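MRNA export factor MEX67 (Candida albicans, PDB 1Q40) is an mRNA export factor whose NTF2-like domain, bound to a second protein chain, probably serves the transport of messenger RNA out of the nucleus. Local coordinates at residues E42-P54 and D69-T81. Residues are numbered along the deposited sequence; the frame is centred on the assembly and turned at random.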
loop_
_atom_site.group_PDB
_atom_site.type_symbol
_atom_site.label_atom_id
_atom_site.label_comp_id
_atom_site.label_asym_id
_atom_site.label_seq_id
_atom_site.Cartn_x
_atom_site.Cartn_y
_atom_site.Cartn_z
ATOM N N GLU B 42 -22.182 7.082 0.069
ATOM C CA GLU B 42 -21.441 6.171 -0.803
ATOM C C GLU B 42 -19.959 5.989 -0.409
ATOM O O GLU B 42 -19.257 5.177 -1.007
ATOM C CB GLU B 42 -21.536 6.654 -2.261
ATOM C CG GLU B 42 -22.920 6.493 -2.890
ATOM C CD GLU B 42 -22.914 6.693 -4.409
ATOM O OE1 GLU B 42 -22.056 7.452 -4.933
ATOM O OE2 GLU B 42 -23.778 6.094 -5.092
ATOM N N SER B 43 -19.494 6.740 0.588
ATOM C CA SER B 43 -18.099 6.686 1.026
ATOM C C SER B 43 -17.748 5.319 1.625
ATOM O O SER B 43 -18.601 4.661 2.220
ATOM C CB SER B 43 -17.807 7.783 2.052
ATOM O OG SER B 43 -17.892 9.064 1.465
ATOM N N GLN B 44 -16.487 4.919 1.462
ATOM C CA GLN B 44 -16.006 3.608 1.895
ATOM C C GLN B 44 -14.738 3.706 2.763
ATOM O O GLN B 44 -13.812 4.493 2.484
ATOM C CB GLN B 44 -15.747 2.698 0.689
ATOM C CG GLN B 44 -16.974 2.408 -0.145
ATOM C CD GLN B 44 -16.663 1.562 -1.369
ATOM O OE1 GLN B 44 -16.578 0.337 -1.280
ATOM N NE2 GLN B 44 -16.502 2.211 -2.511
ATOM N N PHE B 45 -14.734 2.916 3.833
ATOM C CA PHE B 45 -13.576 2.726 4.688
ATOM C C PHE B 45 -13.355 1.258 4.995
ATOM O O PHE B 45 -14.290 0.539 5.329
ATOM C CB PHE B 45 -13.743 3.449 6.020
ATOM C CG PHE B 45 -12.619 3.191 6.985
ATOM C CD1 PHE B 45 -11.384 3.793 6.801
ATOM C CD2 PHE B 45 -12.800 2.347 8.086
ATOM C CE1 PHE B 45 -10.329 3.555 7.691
ATOM C CE2 PHE B 45 -11.749 2.100 8.968
ATOM C CZ PHE B 45 -10.519 2.703 8.768
ATOM N N SER B 46 -12.106 0.819 4.910
ATOM C CA SER B 46 -11.716 -0.434 5.532
ATOM C C SER B 46 -10.275 -0.375 6.024
ATOM O O SER B 46 -9.468 0.458 5.580
ATOM C CB SER B 46 -11.950 -1.623 4.594
ATOM O OG SER B 46 -11.449 -1.387 3.289
HETATM N N MSE B 47 -9.988 -1.234 6.997
HETATM C CA MSE B 47 -8.675 -1.347 7.610
HETATM C C MSE B 47 -8.153 -2.776 7.421
HETATM O O MSE B 47 -8.912 -3.747 7.544
HETATM C CB MSE B 47 -8.755 -0.981 9.102
HETATM C CG MSE B 47 -7.437 -1.098 9.867
HETATM SE SE MSE B 47 -7.135 -2.906 10.581
HETATM C CE MSE B 47 -8.773 -3.154 11.528
ATOM N N GLN B 48 -6.866 -2.888 7.102
ATOM C CA GLN B 48 -6.203 -4.187 6.885
ATOM C C GLN B 48 -4.936 -4.283 7.743
ATOM O O GLN B 48 -4.213 -3.303 7.895
ATOM C CB GLN B 48 -5.893 -4.371 5.373
ATOM C CG GLN B 48 -5.012 -3.260 4.737
ATOM C CD GLN B 48 -4.776 -3.429 3.223
ATOM O OE1 GLN B 48 -4.384 -4.502 2.764
ATOM N NE2 GLN B 48 -5.006 -2.364 2.464
ATOM N N VAL B 49 -4.678 -5.456 8.317
ATOM C CA VAL B 49 -3.462 -5.732 9.070
ATOM C C VAL B 49 -2.507 -6.571 8.206
ATOM O O VAL B 49 -2.914 -7.561 7.586
ATOM C CB VAL B 49 -3.753 -6.488 10.388
ATOM C CG1 VAL B 49 -2.461 -6.929 11.074
ATOM C CG2 VAL B 49 -4.593 -5.626 11.312
ATOM N N ASP B 50 -1.246 -6.144 8.164
ATOM C CA ASP B 50 -0.147 -6.916 7.557
ATOM C C ASP B 50 0.886 -7.272 8.633
ATOM O O ASP B 50 1.850 -6.552 8.846
ATOM C CB ASP B 50 0.515 -6.096 6.444
ATOM C CG ASP B 50 1.614 -6.863 5.714
ATOM O OD1 ASP B 50 1.895 -8.042 6.060
ATOM O OD2 ASP B 50 2.256 -6.349 4.765
ATOM N N SER B 51 0.669 -8.396 9.302
ATOM C CA SER B 51 1.516 -8.834 10.400
ATOM C C SER B 51 2.885 -9.324 9.934
ATOM O O SER B 51 3.798 -9.465 10.742
ATOM C CB SER B 51 0.803 -9.913 11.225
ATOM O OG SER B 51 0.608 -11.108 10.484
ATOM N N SER B 52 3.024 -9.595 8.640
ATOM C CA SER B 52 4.274 -10.084 8.087
ATOM C C SER B 52 5.200 -8.982 7.569
ATOM O O SER B 52 6.268 -9.280 7.028
ATOM C CB SER B 52 3.984 -11.052 6.945
ATOM O OG SER B 52 5.169 -11.777 6.639
ATOM N N HIS B 53 4.793 -7.724 7.694
ATOM C CA HIS B 53 5.505 -6.648 7.009
ATOM C C HIS B 53 6.896 -6.479 7.592
ATOM O O HIS B 53 7.045 -6.480 8.802
ATOM C CB HIS B 53 4.781 -5.317 7.128
ATOM C CG HIS B 53 5.103 -4.365 6.023
ATOM N ND1 HIS B 53 4.338 -4.275 4.884
ATOM C CD2 HIS B 53 6.104 -3.462 5.880
ATOM C CE1 HIS B 53 4.846 -3.349 4.090
ATOM N NE2 HIS B 53 5.916 -2.837 4.672
ATOM N N PRO B 54 7.906 -6.331 6.736
ATOM C CA PRO B 54 9.277 -6.084 7.209
ATOM C C PRO B 54 9.395 -4.875 8.133
ATOM O O PRO B 54 8.651 -3.903 8.026
ATOM C CB PRO B 54 10.060 -5.867 5.910
ATOM C CG PRO B 54 9.311 -6.719 4.917
ATOM C CD PRO B 54 7.854 -6.473 5.267
ATOM N N ASP B 69 1.495 -7.513 19.139
ATOM C CA ASP B 69 0.146 -7.996 19.400
ATOM C C ASP B 69 -0.879 -7.132 18.649
ATOM O O ASP B 69 -1.093 -5.964 18.985
ATOM C CB ASP B 69 -0.134 -8.008 20.907
ATOM C CG ASP B 69 -1.383 -8.797 21.269
ATOM O OD1 ASP B 69 -1.336 -9.619 22.232
ATOM O OD2 ASP B 69 -2.462 -8.656 20.662
ATOM N N PHE B 70 -1.506 -7.712 17.629
ATOM C CA PHE B 70 -2.522 -7.014 16.829
ATOM C C PHE B 70 -3.974 -7.280 17.286
ATOM O O PHE B 70 -4.905 -7.074 16.507
ATOM C CB PHE B 70 -2.385 -7.410 15.357
ATOM C CG PHE B 70 -1.127 -6.916 14.704
ATOM C CD1 PHE B 70 -0.046 -7.768 14.503
ATOM C CD2 PHE B 70 -1.037 -5.610 14.259
ATOM C CE1 PHE B 70 1.115 -7.306 13.875
ATOM C CE2 PHE B 70 0.114 -5.134 13.638
ATOM C CZ PHE B 70 1.197 -5.983 13.441
ATOM N N GLY B 71 -4.153 -7.726 18.534
ATOM C CA GLY B 71 -5.454 -8.086 19.091
ATOM C C GLY B 71 -6.642 -7.152 18.887
ATOM O O GLY B 71 -7.749 -7.619 18.671
ATOM N N TYR B 72 -6.434 -5.839 18.949
ATOM C CA TYR B 72 -7.534 -4.885 18.727
ATOM C C TYR B 72 -7.960 -4.745 17.256
ATOM O O TYR B 72 -9.059 -4.276 16.967
ATOM C CB TYR B 72 -7.162 -3.499 19.268
ATOM C CG TYR B 72 -7.334 -3.345 20.770
ATOM C CD1 TYR B 72 -6.300 -2.866 21.567
ATOM C CD2 TYR B 72 -8.534 -3.686 21.385
ATOM C CE1 TYR B 72 -6.456 -2.736 22.953
ATOM C CE2 TYR B 72 -8.701 -3.565 22.761
ATOM C CZ TYR B 72 -7.663 -3.082 23.536
ATOM O OH TYR B 72 -7.855 -2.957 24.888
ATOM N N TYR B 73 -7.087 -5.163 16.344
ATOM C CA TYR B 73 -7.235 -4.948 14.910
ATOM C C TYR B 73 -7.690 -6.170 14.107
ATOM O O TYR B 73 -8.266 -6.025 13.019
ATOM C CB TYR B 73 -5.886 -4.530 14.354
ATOM C CG TYR B 73 -5.350 -3.238 14.916
ATOM C CD1 TYR B 73 -5.652 -2.028 14.308
ATOM C CD2 TYR B 73 -4.544 -3.223 16.041
ATOM C CE1 TYR B 73 -5.174 -0.827 14.806
ATOM C CE2 TYR B 73 -4.037 -2.007 16.555
ATOM C CZ TYR B 73 -4.347 -0.822 15.920
ATOM O OH TYR B 73 -3.885 0.392 16.386
ATOM N N LEU B 74 -7.428 -7.364 14.626
ATOM C CA LEU B 74 -7.544 -8.579 13.825
ATOM C C LEU B 74 -8.959 -8.917 13.397
ATOM O O LEU B 74 -9.165 -9.370 12.273
ATOM C CB LEU B 74 -6.954 -9.784 14.563
ATOM C CG LEU B 74 -5.448 -9.808 14.724
ATOM C CD1 LEU B 74 -5.076 -10.962 15.632
ATOM C CD2 LEU B 74 -4.769 -9.951 13.392
ATOM N N ASN B 75 -9.935 -8.735 14.277
ATOM C CA ASN B 75 -11.306 -9.129 13.920
ATOM C C ASN B 75 -11.880 -8.272 12.796
ATOM O O ASN B 75 -12.682 -8.743 11.993
ATOM C CB ASN B 75 -12.247 -9.085 15.119
ATOM C CG ASN B 75 -13.591 -9.713 14.809
ATOM O OD1 ASN B 75 -13.662 -10.847 14.324
ATOM N ND2 ASN B 75 -14.662 -8.974 15.058
ATOM N N ASN B 76 -11.452 -7.015 12.741
ATOM C CA ASN B 76 -11.921 -6.091 11.726
ATOM C C ASN B 76 -11.012 -5.948 10.502
ATOM O O ASN B 76 -11.331 -5.178 9.596
ATOM C CB ASN B 76 -12.156 -4.727 12.366
ATOM C CG ASN B 76 -13.345 -4.736 13.319
ATOM O OD1 ASN B 76 -14.234 -5.585 13.209
ATOM N ND2 ASN B 76 -13.357 -3.807 14.266
ATOM N N SER B 77 -9.906 -6.684 10.472
ATOM C CA SER B 77 -8.924 -6.574 9.395
ATOM C C SER B 77 -9.455 -7.122 8.077
ATOM O O SER B 77 -9.888 -8.262 7.999
ATOM C CB SER B 77 -7.625 -7.308 9.767
ATOM O OG SER B 77 -6.754 -7.436 8.649
ATOM N N ARG B 78 -9.421 -6.297 7.044
ATOM C CA ARG B 78 -9.879 -6.678 5.708
ATOM C C ARG B 78 -8.668 -6.957 4.817
ATOM O O ARG B 78 -8.564 -6.442 3.697
ATOM C CB ARG B 78 -10.752 -5.564 5.116
ATOM C CG ARG B 78 -11.647 -6.051 3.998
ATOM C CD ARG B 78 -12.583 -4.978 3.462
ATOM N NE ARG B 78 -13.542 -5.524 2.513
ATOM C CZ ARG B 78 -13.712 -5.109 1.256
ATOM N NH1 ARG B 78 -12.961 -4.157 0.736
ATOM N NH2 ARG B 78 -14.632 -5.690 0.500
ATOM N N ASN B 79 -7.730 -7.748 5.342
ATOM C CA ASN B 79 -6.639 -8.274 4.538
ATOM C C ASN B 79 -7.263 -9.371 3.707
ATOM O O ASN B 79 -7.533 -10.492 4.194
ATOM C CB ASN B 79 -5.495 -8.796 5.415
ATOM C CG ASN B 79 -4.340 -9.377 4.603
ATOM O OD1 ASN B 79 -4.512 -9.793 3.449
ATOM N ND2 ASN B 79 -3.153 -9.434 5.221
ATOM N N LEU B 80 -7.533 -9.045 2.452
ATOM C CA LEU B 80 -8.323 -9.921 1.596
ATOM C C LEU B 80 -7.588 -11.174 1.116
ATOM O O LEU B 80 -8.207 -12.051 0.502
ATOM C CB LEU B 80 -8.888 -9.120 0.407
ATOM C CG LEU B 80 -9.923 -8.067 0.814
ATOM C CD1 LEU B 80 -10.341 -7.238 -0.385
ATOM C CD2 LEU B 80 -11.155 -8.724 1.467
ATOM N N THR B 81 -6.288 -11.285 1.387
ATOM C CA THR B 81 -5.594 -12.569 1.155
ATOM C C THR B 81 -5.896 -13.593 2.246
ATOM O O THR B 81 -5.578 -14.766 2.086
ATOM C CB THR B 81 -4.058 -12.418 1.095
ATOM O OG1 THR B 81 -3.556 -12.029 2.387
ATOM C CG2 THR B 81 -3.629 -11.319 0.127
HETATM O O HOH W 1 -12.070 -2.987 8.185
#
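Val49 lays its CG1 over one face of the Phe70 ring, 3.9 Å from the ring centroid and 19° off the normal, a CH-pi contact, while Ser51 CB meets the same ring obliquely. The Tyr73 ring is approached at its edge: Met47, present as selenomethionine, brings SE close to the ring plane, 4.1 Å from Tyr73 CD1, in a Met-aromatic contact. These rings belong to the irregular segment 69-81, which leads towards helix 86-91 and lies against the C-terminal half of strand 44-49 and the turn after it, in the curved mixed sheet of the NTF2-like fold. Val49 is shared between both aromatics: CG1, anti to its own backbone N (chi1 173°), reaches Phe70, and CG2 abuts Tyr73 CB. The hydroxyl of Tyr73 bonds to Glu144.

Hydrogen bonds join the segments beside this packing. Arg78 N donates to Met47 O in the carbonyl plane at 2.6 Å, and Ser77 CA adds a CA-H...O contact to that oxygen. A water accepts from Met47 N and can donate to Asn76 O, bridging the two backbones. The extended aliphatic part of Arg78 passes Ser46, with CD 3.6 Å from Ser46 CB; its guanidinium reaches out of the contact to an acidic side chain of the other protein chain, which also forms hydrogen bonds with Ser46 OG and Gln48 OE1. Asn79 is gripped at both ends of its amide: OD1 accepts from Thr81 N in an Asx turn and also from Thr81 OG1, which should restrain the amide's rotation, and ND2 donates to Val49 O at 3.0 Å. At the other backbone polar atom of Val49, its N donates to Ser77 OG over 2.9 Å, nearly straight at 161°.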